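Local coordinates for Alpha/beta hydrolase fold protein (Chitinophaga pinensis, PDB 4PW0) that probably acts as a hydrolase of the alpha/beta-hydrolase fold, with a serine nucleophile likely and its natural substrate not established, at residues A[102-108]-A[126-132]; A[11-16]-A[186-190]; A[159-163]-A[174-180]. Numbering follows the deposited sequence.

Contact 1 (A[102-108]-A[126-132]); sequences RYFDVLG and MIRKIII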
loop_
_atom_site.group_PDB
_atom_site.type_symbol
_atom_site.label_atom_id
_atom_site.label_comp_id
_atom_site.label_asym_id
_atom_site.label_seq_id
_atom_site.Cartn_x
_atom_site.Cartn_y
_atom_site.Cartn_z
ATOM N N ARG A 102 -27.405 9.994 -1.880
ATOM C CA ARG A 102 -27.009 11.237 -1.213
ATOM C C ARG A 102 -25.648 11.201 -0.552
ATOM O O ARG A 102 -25.108 12.236 -0.196
ATOM C CB ARG A 102 -28.026 11.563 -0.082
ATOM C CG ARG A 102 -29.482 11.693 -0.520
ATOM C CD ARG A 102 -29.621 12.505 -1.808
ATOM N NE ARG A 102 -29.898 13.932 -1.588
ATOM C CZ ARG A 102 -29.188 14.964 -2.072
ATOM N NH1 ARG A 102 -28.071 14.784 -2.804
ATOM N NH2 ARG A 102 -29.583 16.209 -1.796
ATOM N N TYR A 103 -25.145 9.987 -0.317
ATOM C CA TYR A 103 -23.904 9.797 0.448
ATOM C C TYR A 103 -23.304 8.494 -0.046
ATOM O O TYR A 103 -23.977 7.446 -0.092
ATOM C CB TYR A 103 -24.220 9.708 1.925
ATOM C CG TYR A 103 -23.017 9.776 2.862
ATOM C CD1 TYR A 103 -22.121 10.853 2.808
ATOM C CD2 TYR A 103 -22.790 8.769 3.797
ATOM C CE1 TYR A 103 -21.046 10.931 3.678
ATOM C CE2 TYR A 103 -21.731 8.840 4.669
ATOM C CZ TYR A 103 -20.869 9.907 4.606
ATOM O OH TYR A 103 -19.836 9.940 5.506
ATOM N N PHE A 104 -22.031 8.550 -0.454
ATOM C CA PHE A 104 -21.487 7.400 -1.158
ATOM C C PHE A 104 -19.965 7.456 -1.121
ATOM O O PHE A 104 -19.389 8.489 -0.864
ATOM C CB PHE A 104 -21.999 7.385 -2.620
ATOM C CG PHE A 104 -21.846 8.699 -3.341
ATOM C CD1 PHE A 104 -22.849 9.660 -3.282
ATOM C CD2 PHE A 104 -20.713 9.001 -4.079
ATOM C CE1 PHE A 104 -22.740 10.868 -3.940
ATOM C CE2 PHE A 104 -20.599 10.196 -4.744
ATOM C CZ PHE A 104 -21.622 11.144 -4.682
ATOM N N ASP A 105 -19.353 6.306 -1.356
ATOM C CA ASP A 105 -17.914 6.239 -1.588
ATOM C C ASP A 105 -17.693 6.351 -3.101
ATOM O O ASP A 105 -18.587 6.074 -3.908
ATOM C CB ASP A 105 -17.367 4.905 -1.096
ATOM C CG ASP A 105 -17.495 4.734 0.405
ATOM O OD1 ASP A 105 -17.278 5.726 1.166
ATOM O OD2 ASP A 105 -17.722 3.573 0.823
ATOM N N VAL A 106 -16.453 6.711 -3.482
ATOM C CA VAL A 106 -16.114 6.826 -4.903
ATOM C C VAL A 106 -14.797 6.110 -5.214
ATOM O O VAL A 106 -13.884 6.090 -4.398
ATOM C CB VAL A 106 -16.027 8.288 -5.381
ATOM C CG1 VAL A 106 -17.373 8.971 -5.209
ATOM C CG2 VAL A 106 -14.950 9.077 -4.642
ATOM N N LEU A 107 -14.751 5.582 -6.442
ATOM C CA LEU A 107 -13.525 4.964 -6.985
ATOM C C LEU A 107 -13.335 5.559 -8.373
ATOM O O LEU A 107 -14.197 5.424 -9.237
ATOM C CB LEU A 107 -13.683 3.445 -7.076
ATOM C CG LEU A 107 -12.492 2.632 -7.642
ATOM C CD1 LEU A 107 -12.751 1.156 -7.354
ATOM C CD2 LEU A 107 -12.368 2.813 -9.076
ATOM N N GLY A 108 -12.215 6.236 -8.600
ATOM C CA GLY A 108 -11.955 6.848 -9.882
ATOM C C GLY A 108 -10.651 6.297 -10.457
ATOM O O GLY A 108 -9.608 6.375 -9.801
HETATM N N MSE A 126 -21.197 14.880 0.223
HETATM C CA MSE A 126 -21.840 13.735 -0.411
HETATM C C MSE A 126 -20.927 12.512 -0.504
HETATM O O MSE A 126 -21.407 11.421 -0.763
HETATM C CB MSE A 126 -22.253 14.106 -1.839
HETATM C CG MSE A 126 -23.389 15.148 -1.727
HETATM SE SE MSE A 126 -24.031 15.699 -3.520
HETATM C CE MSE A 126 -25.026 14.139 -3.499
ATOM N N ILE A 127 -19.620 12.700 -0.251
ATOM C CA ILE A 127 -18.628 11.620 -0.383
ATOM C C ILE A 127 -18.109 11.231 1.006
ATOM O O ILE A 127 -17.781 12.109 1.825
ATOM C CB ILE A 127 -17.475 12.080 -1.294
ATOM C CG1 ILE A 127 -17.988 12.218 -2.737
ATOM C CG2 ILE A 127 -16.316 11.079 -1.252
ATOM C CD1 ILE A 127 -17.010 12.859 -3.682
ATOM N N ARG A 128 -18.014 9.928 1.255
ATOM C CA ARG A 128 -17.407 9.420 2.449
ATOM C C ARG A 128 -15.908 9.116 2.216
ATOM O O ARG A 128 -15.051 9.869 2.697
ATOM C CB ARG A 128 -18.181 8.223 2.958
ATOM C CG ARG A 128 -17.659 7.754 4.298
ATOM C CD ARG A 128 -18.301 6.466 4.797
ATOM N NE ARG A 128 -17.989 5.325 3.951
ATOM C CZ ARG A 128 -17.899 4.065 4.364
ATOM N NH1 ARG A 128 -18.124 3.738 5.643
ATOM N NH2 ARG A 128 -17.553 3.112 3.490
ATOM N N LYS A 129 -15.615 8.037 1.474
ATOM C CA LYS A 129 -14.210 7.679 1.207
ATOM C C LYS A 129 -13.956 7.707 -0.295
ATOM O O LYS A 129 -14.870 7.534 -1.109
ATOM C CB LYS A 129 -13.920 6.270 1.730
ATOM C CG LYS A 129 -14.105 6.145 3.253
ATOM C CD LYS A 129 -13.713 4.768 3.772
ATOM C CE LYS A 129 -14.047 4.564 5.201
ATOM N NZ LYS A 129 -13.689 3.286 5.803
ATOM N N ILE A 130 -12.680 7.883 -0.626
ATOM C CA ILE A 130 -12.247 8.064 -2.015
ATOM C C ILE A 130 -11.130 7.072 -2.349
ATOM O O ILE A 130 -10.165 6.941 -1.594
ATOM C CB ILE A 130 -11.693 9.486 -2.205
ATOM C CG1 ILE A 130 -12.734 10.533 -1.791
ATOM C CG2 ILE A 130 -11.165 9.729 -3.602
ATOM C CD1 ILE A 130 -12.179 11.944 -1.791
ATOM N N ILE A 131 -11.252 6.426 -3.518
ATOM C CA ILE A 131 -10.164 5.611 -4.088
ATOM C C ILE A 131 -9.762 6.240 -5.421
ATOM O O ILE A 131 -10.630 6.497 -6.259
ATOM C CB ILE A 131 -10.603 4.162 -4.309
ATOM C CG1 ILE A 131 -11.101 3.551 -3.004
ATOM C CG2 ILE A 131 -9.456 3.351 -4.907
ATOM C CD1 ILE A 131 -12.141 2.474 -3.217
ATOM N N ILE A 132 -8.460 6.478 -5.600
ATOM C CA ILE A 132 -7.889 7.049 -6.810
ATOM C C ILE A 132 -6.909 6.023 -7.361
ATOM O O ILE A 132 -5.968 5.649 -6.661
ATOM C CB ILE A 132 -7.170 8.383 -6.560
ATOM C CG1 ILE A 132 -8.130 9.421 -6.027
ATOM C CG2 ILE A 132 -6.463 8.852 -7.834
ATOM C CD1 ILE A 132 -7.466 10.684 -5.540
#
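Nearly every backbone donor and acceptor facing the gap between strand 104-108 and strand 129-132 is matched, because the two run parallel, at 8°, with axes 4.7 Å apart. Past Asp105, Val106 alternates as parallel strands do: Val106 N donates to Lys129 O at 3.0 Å and Val106 O accepts from Ile131 N at 2.8 Å, after which Gly108 N binds Ile131 O at 2.8 Å. Nearer the start, Phe104 N meets Met126 O at 3.0 Å and Phe104 O accepts Arg128 N at 2.9 Å. Between these sets the register slips by one residue, a beta bulge near Arg128. The slip turns Lys129 N toward a side chain: Asp105 OD1 accepts it at 2.9 Å. The same carboxylate closes a two-pronged salt bridge, OD1 with Arg128 NE at 2.9 Å and OD2 with Arg128 NH2 at 2.7 Å, so a buried acid is neutralised. The Lys129 ammonium is satisfied by backbone oxygens of Phe279, Leu280 and the last residue, Tyr283. Asp105 and Leu107 bond by backbone to Ile40 of strand 39-42, pairing strand 104-108 on both edges. Branched and aromatic residues fill the apolar faces: Phe104, Val106, Ile127 and Ile130 share one, with Val106 CG2 3.9 Å from Ile130 CG1, while Leu107 and Ile131 lie on the other against helix 269-282. Helix 85-98 covers Phe104; helix 111-122 covers Val106, Ile127 and Ile130, completing a beta-alpha-beta crossover at the centre of the alpha/beta-hydrolase sheet; Gly108 opens the GxSxG sequence of a probable nucleophile elbow.

Contact 2 (A[11-16]-A[186-190]); sequences HATAPT and ERTTD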
loop_
_atom_site.group_PDB
_atom_site.type_symbol
_atom_site.label_atom_id
_atom_site.label_comp_id
_atom_site.label_asym_id
_atom_site.label_seq_id
_atom_site.Cartn_x
_atom_site.Cartn_y
_atom_site.Cartn_z
ATOM N N HIS A 11 -20.961 -9.000 -12.385
ATOM C CA HIS A 11 -20.584 -8.197 -13.514
ATOM C C HIS A 11 -21.165 -8.729 -14.832
ATOM O O HIS A 11 -21.634 -7.986 -15.693
ATOM C CB HIS A 11 -19.069 -8.117 -13.602
ATOM C CG HIS A 11 -18.613 -7.135 -14.613
ATOM N ND1 HIS A 11 -18.421 -5.781 -14.329
ATOM C CD2 HIS A 11 -18.420 -7.286 -15.935
ATOM C CE1 HIS A 11 -18.118 -5.164 -15.457
ATOM N NE2 HIS A 11 -18.070 -6.056 -16.433
ATOM N N ALA A 12 -21.125 -10.048 -15.029
ATOM C CA ALA A 12 -21.580 -10.618 -16.279
ATOM C C ALA A 12 -23.098 -10.516 -16.454
ATOM O O ALA A 12 -23.548 -10.387 -17.571
ATOM C CB ALA A 12 -21.176 -12.082 -16.340
ATOM N N THR A 13 -23.859 -10.547 -15.345
ATOM C CA THR A 13 -25.317 -10.662 -15.433
ATOM C C THR A 13 -26.096 -9.391 -15.134
ATOM O O THR A 13 -27.282 -9.311 -15.485
ATOM C CB THR A 13 -25.821 -11.799 -14.528
ATOM O OG1 THR A 13 -25.573 -11.508 -13.152
ATOM C CG2 THR A 13 -25.176 -13.095 -14.881
ATOM N N ALA A 14 -25.470 -8.371 -14.540
ATOM C CA ALA A 14 -26.209 -7.172 -14.174
ATOM C C ALA A 14 -26.749 -6.489 -15.458
ATOM O O ALA A 14 -26.001 -6.192 -16.365
ATOM C CB ALA A 14 -25.315 -6.214 -13.390
ATOM N N PRO A 15 -28.086 -6.197 -15.533
ATOM C CA PRO A 15 -28.577 -5.606 -16.743
ATOM C C PRO A 15 -28.136 -4.168 -16.847
ATOM O O PRO A 15 -27.996 -3.488 -15.807
ATOM C CB PRO A 15 -30.102 -5.666 -16.590
ATOM C CG PRO A 15 -30.319 -5.751 -15.146
ATOM C CD PRO A 15 -29.152 -6.545 -14.602
ATOM N N THR A 16 -27.969 -3.707 -18.076
ATOM C CA THR A 16 -27.782 -2.293 -18.310
ATOM C C THR A 16 -29.131 -1.596 -18.068
ATOM O O THR A 16 -30.153 -1.949 -18.649
ATOM C CB THR A 16 -27.186 -2.055 -19.688
ATOM O OG1 THR A 16 -25.982 -2.850 -19.832
ATOM C CG2 THR A 16 -26.894 -0.577 -19.898
ATOM N N GLU A 186 -15.469 -11.741 -20.622
ATOM C CA GLU A 186 -16.428 -12.464 -19.818
ATOM C C GLU A 186 -17.852 -11.970 -19.998
ATOM O O GLU A 186 -18.776 -12.816 -19.954
ATOM C CB GLU A 186 -16.068 -12.451 -18.335
ATOM C CG GLU A 186 -16.877 -13.498 -17.552
ATOM C CD GLU A 186 -17.300 -13.105 -16.198
ATOM O OE1 GLU A 186 -17.297 -11.921 -15.872
ATOM O OE2 GLU A 186 -17.659 -14.003 -15.440
ATOM N N ARG A 187 -18.034 -10.662 -20.228
ATOM C CA ARG A 187 -19.369 -10.117 -20.460
ATOM C C ARG A 187 -19.746 -10.518 -21.844
ATOM O O ARG A 187 -19.248 -9.950 -22.850
ATOM C CB ARG A 187 -19.393 -8.580 -20.282
ATOM C CG ARG A 187 -20.703 -7.864 -20.536
ATOM C CD ARG A 187 -21.580 -7.710 -19.315
ATOM N NE ARG A 187 -22.883 -7.149 -19.668
ATOM C CZ ARG A 187 -23.811 -6.856 -18.761
ATOM N NH1 ARG A 187 -23.603 -7.073 -17.476
ATOM N NH2 ARG A 187 -24.941 -6.327 -19.162
ATOM N N THR A 188 -20.711 -11.440 -21.917
ATOM C CA THR A 188 -21.132 -11.970 -23.226
ATOM C C THR A 188 -22.380 -11.309 -23.798
ATOM O O THR A 188 -22.596 -11.228 -25.002
ATOM C CB THR A 188 -21.441 -13.458 -23.124
ATOM O OG1 THR A 188 -22.494 -13.685 -22.172
ATOM C CG2 THR A 188 -20.215 -14.218 -22.706
ATOM N N THR A 189 -23.218 -10.822 -22.900
ATOM C CA THR A 189 -24.559 -10.454 -23.232
ATOM C C THR A 189 -24.885 -9.008 -22.830
ATOM O O THR A 189 -24.467 -8.590 -21.715
ATOM C CB THR A 189 -25.457 -11.463 -22.520
ATOM O OG1 THR A 189 -25.040 -12.795 -22.915
ATOM C CG2 THR A 189 -26.884 -11.235 -22.863
ATOM N N ASP A 190 -25.636 -8.265 -23.630
ATOM C CA ASP A 190 -26.090 -6.900 -23.251
ATOM C C ASP A 190 -24.870 -6.031 -22.959
ATOM O O ASP A 190 -24.757 -5.405 -21.916
ATOM C CB ASP A 190 -27.020 -6.995 -22.019
ATOM C CG ASP A 190 -27.703 -5.678 -21.588
ATOM O OD1 ASP A 190 -27.919 -4.797 -22.438
ATOM O OD2 ASP A 190 -28.095 -5.587 -20.341
HETATM O O HOH W 1 -25.672 -9.671 -19.264
HETATM O O HOH W 2 -19.334 -11.789 -13.513
HETATM O O HOH W 3 -22.802 -11.544 -19.988
HETATM O O HOH W 4 -29.890 -2.955 -21.989
HETATM O O HOH W 5 -30.806 -4.028 -20.105
#
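Arg187 supplies the strongest bonds here, its guanidinium reaching into a turn of backbone carbonyls. NH1 donates to His11 O and to Ala14 O, both at 2.8 Å, and NH2 adds a second bond to Ala14 O at 3.0 Å. Arginine suits the place because one planar group carries several donors at its edge, enough to gather carbonyls three residues apart. NH2 also donates to Asp190 O at 2.9 Å and forms a salt bridge of 3.4 Å with Asp190 OD2, so the cation ties its own loop together as well. That same OD2 accepts Thr16 N at 2.9 Å in an almost straight bond, joining the residue just before strand 17-21 to the loop; the hydroxyl of Thr16 turns chiefly to Arg29. Water then extends the polar network. Two waters bridge Ala12 O to the backbone of Thr189, one donating to Thr189 O at 2.9 Å and the other accepting from Thr189 N at 3.0 Å, and a third links Ala12 N with Glu186 OE1, 2.9 and 3.1 Å from the two atoms. Beyond these bonds, carbon atoms approach carboxylate oxygens: Ala12 CB lies 3.9 Å from Glu186 OE1, and Pro15 CA 3.6 Å from Asp190 OD2. Behind the turn, His11 and Ala14 rest on Leu31 of strand 24-31. Held by two oppositely charged side chains, Arg187 and Asp190, that bind backbone groups of 11-16, with water filling the remainder, the association of this N-terminal segment with the distant loop depends on directional hydrogen bonding far more than on hydrophobic burial.

Contact 3 (A[159-163]-A[174-180]); sequences KERFL and RSKGLAT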
loop_
_atom_site.group_PDB
_atom_site.type_symbol
_atom_site.label_atom_id
_atom_site.label_comp_id
_atom_site.label_asym_id
_atom_site.label_seq_id
_atom_site.Cartn_x
_atom_site.Cartn_y
_atom_site.Cartn_z
ATOM N N LYS A 159 -4.544 -5.265 -29.162
ATOM C CA LYS A 159 -3.785 -5.889 -28.071
ATOM C C LYS A 159 -2.569 -5.035 -27.758
ATOM O O LYS A 159 -2.298 -4.726 -26.590
ATOM C CB LYS A 159 -3.366 -7.292 -28.441
ATOM C CG LYS A 159 -2.515 -7.978 -27.382
ATOM C CD LYS A 159 -1.235 -8.640 -27.804
ATOM C CE LYS A 159 -0.555 -8.064 -28.981
ATOM N NZ LYS A 159 0.806 -8.548 -29.092
ATOM N N GLU A 160 -1.820 -4.618 -28.777
ATOM C CA GLU A 160 -0.626 -3.807 -28.515
ATOM C C GLU A 160 -0.986 -2.430 -27.972
ATOM O O GLU A 160 -0.211 -1.942 -27.077
ATOM C CB GLU A 160 0.251 -3.653 -29.765
ATOM C CG GLU A 160 1.095 -4.889 -30.053
ATOM C CD GLU A 160 2.127 -5.186 -28.968
ATOM O OE1 GLU A 160 2.851 -4.262 -28.581
ATOM O OE2 GLU A 160 2.225 -6.307 -28.528
ATOM N N ARG A 161 -2.071 -1.835 -28.412
ATOM C CA ARG A 161 -2.500 -0.557 -27.877
ATOM C C ARG A 161 -2.806 -0.703 -26.365
ATOM O O ARG A 161 -2.404 0.139 -25.537
ATOM C CB ARG A 161 -3.706 -0.007 -28.641
ATOM C CG ARG A 161 -4.060 1.433 -28.336
ATOM C CD ARG A 161 -5.312 1.916 -29.060
ATOM N NE ARG A 161 -5.106 2.330 -30.475
ATOM C CZ ARG A 161 -6.065 2.884 -31.241
ATOM N NH1 ARG A 161 -7.218 3.263 -30.717
ATOM N NH2 ARG A 161 -5.827 3.217 -32.502
ATOM N N PHE A 162 -3.550 -1.758 -26.011
ATOM C CA PHE A 162 -3.905 -2.042 -24.621
ATOM C C PHE A 162 -2.653 -2.267 -23.757
ATOM O O PHE A 162 -2.552 -1.675 -22.667
ATOM C CB PHE A 162 -4.791 -3.285 -24.620
ATOM C CG PHE A 162 -5.375 -3.632 -23.254
ATOM C CD1 PHE A 162 -6.426 -2.919 -22.726
ATOM C CD2 PHE A 162 -4.872 -4.664 -22.536
ATOM C CE1 PHE A 162 -6.979 -3.266 -21.491
ATOM C CE2 PHE A 162 -5.422 -5.034 -21.320
ATOM C CZ PHE A 162 -6.465 -4.329 -20.791
ATOM N N LEU A 163 -1.691 -3.060 -24.228
ATOM C CA LEU A 163 -0.486 -3.323 -23.445
ATOM C C LEU A 163 0.352 -2.060 -23.347
ATOM O O LEU A 163 0.934 -1.772 -22.268
ATOM C CB LEU A 163 0.321 -4.464 -24.014
ATOM C CG LEU A 163 -0.390 -5.841 -24.005
ATOM C CD1 LEU A 163 0.526 -6.892 -24.586
ATOM C CD2 LEU A 163 -0.807 -6.262 -22.621
ATOM N N ARG A 174 3.200 -8.050 -19.245
ATOM C CA ARG A 174 2.415 -8.227 -20.461
ATOM C C ARG A 174 1.507 -9.464 -20.354
ATOM O O ARG A 174 0.379 -9.405 -20.874
ATOM C CB ARG A 174 3.311 -8.285 -21.668
ATOM C CG ARG A 174 3.935 -6.934 -22.012
ATOM C CD ARG A 174 4.973 -7.016 -23.113
ATOM N NE ARG A 174 4.461 -7.438 -24.400
ATOM C CZ ARG A 174 3.957 -6.617 -25.334
ATOM N NH1 ARG A 174 3.728 -5.326 -25.118
ATOM N NH2 ARG A 174 3.573 -7.145 -26.483
ATOM N N SER A 175 1.965 -10.546 -19.736
ATOM C CA SER A 175 1.095 -11.694 -19.561
ATOM C C SER A 175 -0.088 -11.417 -18.663
ATOM O O SER A 175 -1.180 -11.944 -18.881
ATOM C CB SER A 175 1.873 -12.891 -19.092
ATOM O OG SER A 175 2.709 -13.318 -20.132
ATOM N N LYS A 176 0.109 -10.562 -17.647
ATOM C CA LYS A 176 -1.038 -10.148 -16.823
ATOM C C LYS A 176 -1.946 -9.228 -17.617
ATOM O O LYS A 176 -3.155 -9.156 -17.328
ATOM C CB LYS A 176 -0.543 -9.527 -15.521
ATOM C CG LYS A 176 0.102 -10.564 -14.599
ATOM C CD LYS A 176 0.704 -10.106 -13.315
ATOM C CE LYS A 176 1.173 -11.301 -12.441
ATOM N NZ LYS A 176 0.174 -12.247 -11.847
ATOM N N GLY A 177 -1.416 -8.533 -18.625
ATOM C CA GLY A 177 -2.220 -7.771 -19.558
ATOM C C GLY A 177 -3.080 -8.666 -20.445
ATOM O O GLY A 177 -4.270 -8.377 -20.665
ATOM N N LEU A 178 -2.499 -9.738 -20.994
ATOM C CA LEU A 178 -3.301 -10.688 -21.760
ATOM C C LEU A 178 -4.385 -11.284 -20.858
ATOM O O LEU A 178 -5.538 -11.440 -21.324
ATOM C CB LEU A 178 -2.412 -11.789 -22.332
ATOM C CG LEU A 178 -1.361 -11.379 -23.363
ATOM C CD1 LEU A 178 -0.700 -12.655 -23.896
ATOM C CD2 LEU A 178 -1.985 -10.559 -24.484
ATOM N N ALA A 179 -4.081 -11.602 -19.597
ATOM C CA ALA A 179 -5.114 -12.098 -18.698
ATOM C C ALA A 179 -6.253 -11.103 -18.534
ATOM O O ALA A 179 -7.429 -11.479 -18.519
ATOM C CB ALA A 179 -4.550 -12.487 -17.358
ATOM N N THR A 180 -5.925 -9.811 -18.441
ATOM C CA THR A 180 -6.966 -8.785 -18.324
ATOM C C THR A 180 -7.863 -8.745 -19.555
ATOM O O THR A 180 -9.091 -8.668 -19.431
ATOM C CB THR A 180 -6.348 -7.416 -18.092
ATOM O OG1 THR A 180 -5.453 -7.452 -16.968
ATOM C CG2 THR A 180 -7.413 -6.384 -17.827
HETATM O O HOH W 6 3.405 -3.415 -22.463
#
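Two helices of the region inserted between strands 127-133 and 226-231, the place where alpha/beta hydrolases commonly carry their cap, meet here: helix 158-166 and helix 171-184. Their short segments cross at 118° with axes 10.3 Å apart. Leu163 is the central residue, pointing toward the other helix so that its CD2 rests 3.7 Å from Gly177 CA. Glycine suits that position, since a beta carbon modelled there would clash with Leu163 CD2. The CD1 of Leu163 lies over one face of the Arg174 guanidinium, 3.5 Å from Arg174 CZ, and 4.4 Å from Leu178 CD2. One turn of helix away, Lys159 extends the apolar patch with its aliphatic carbons, CD being 3.9 Å from Leu178 CD2. Phe162 presents its ring edge, with CE2 3.6 Å from Gly177 O and CZ 3.7 Å from Thr180 CG2; the Thr180 hydroxyl is used within its own helix, donating to Lys176 O at 2.9 Å. At the exposed margin the contact becomes ionic. Arg174 NH2 donates to Glu160 OE2 at 2.6 Å, and Lys159 NZ donates to that same oxygen at 2.7 Å. The two cations thus come within 4.1 Å, NZ of Lys159 to NH2 of Arg174, sharing one carboxylate oxygen, which offsets their repulsion. Long charged side chains suit this edge because their stems can pack while their ends remain near solvent. The chemistry is therefore a small, largely apolar centre around Leu163 bordered by a three-residue salt-bridge network, with a single direct hydrogen bond between the segments.

The three contacts sample the central sheet, the N-terminal segment and the probable cap. Contact 1 lies within the core, its Gly108 near the probable Ser110, His262 and Asp234 triad without touching it. Contact 3 lies across the chain's centre from contact 1, centres 29 Å apart and nearest atoms about 14 Å. Contacts 1 and 2 have centres 24 Å apart and nearest atoms about 11 Å. Contact 2 is closer to contact 3, nearest atoms about 7 Å apart, and segment 186-190 follows shortly after helix 171-184. Contact 2, whose intervening chain holds both other contacts, ties the loop between helices 171-184 and 197-212 of the probable cap to the segment leading into strand 17-21.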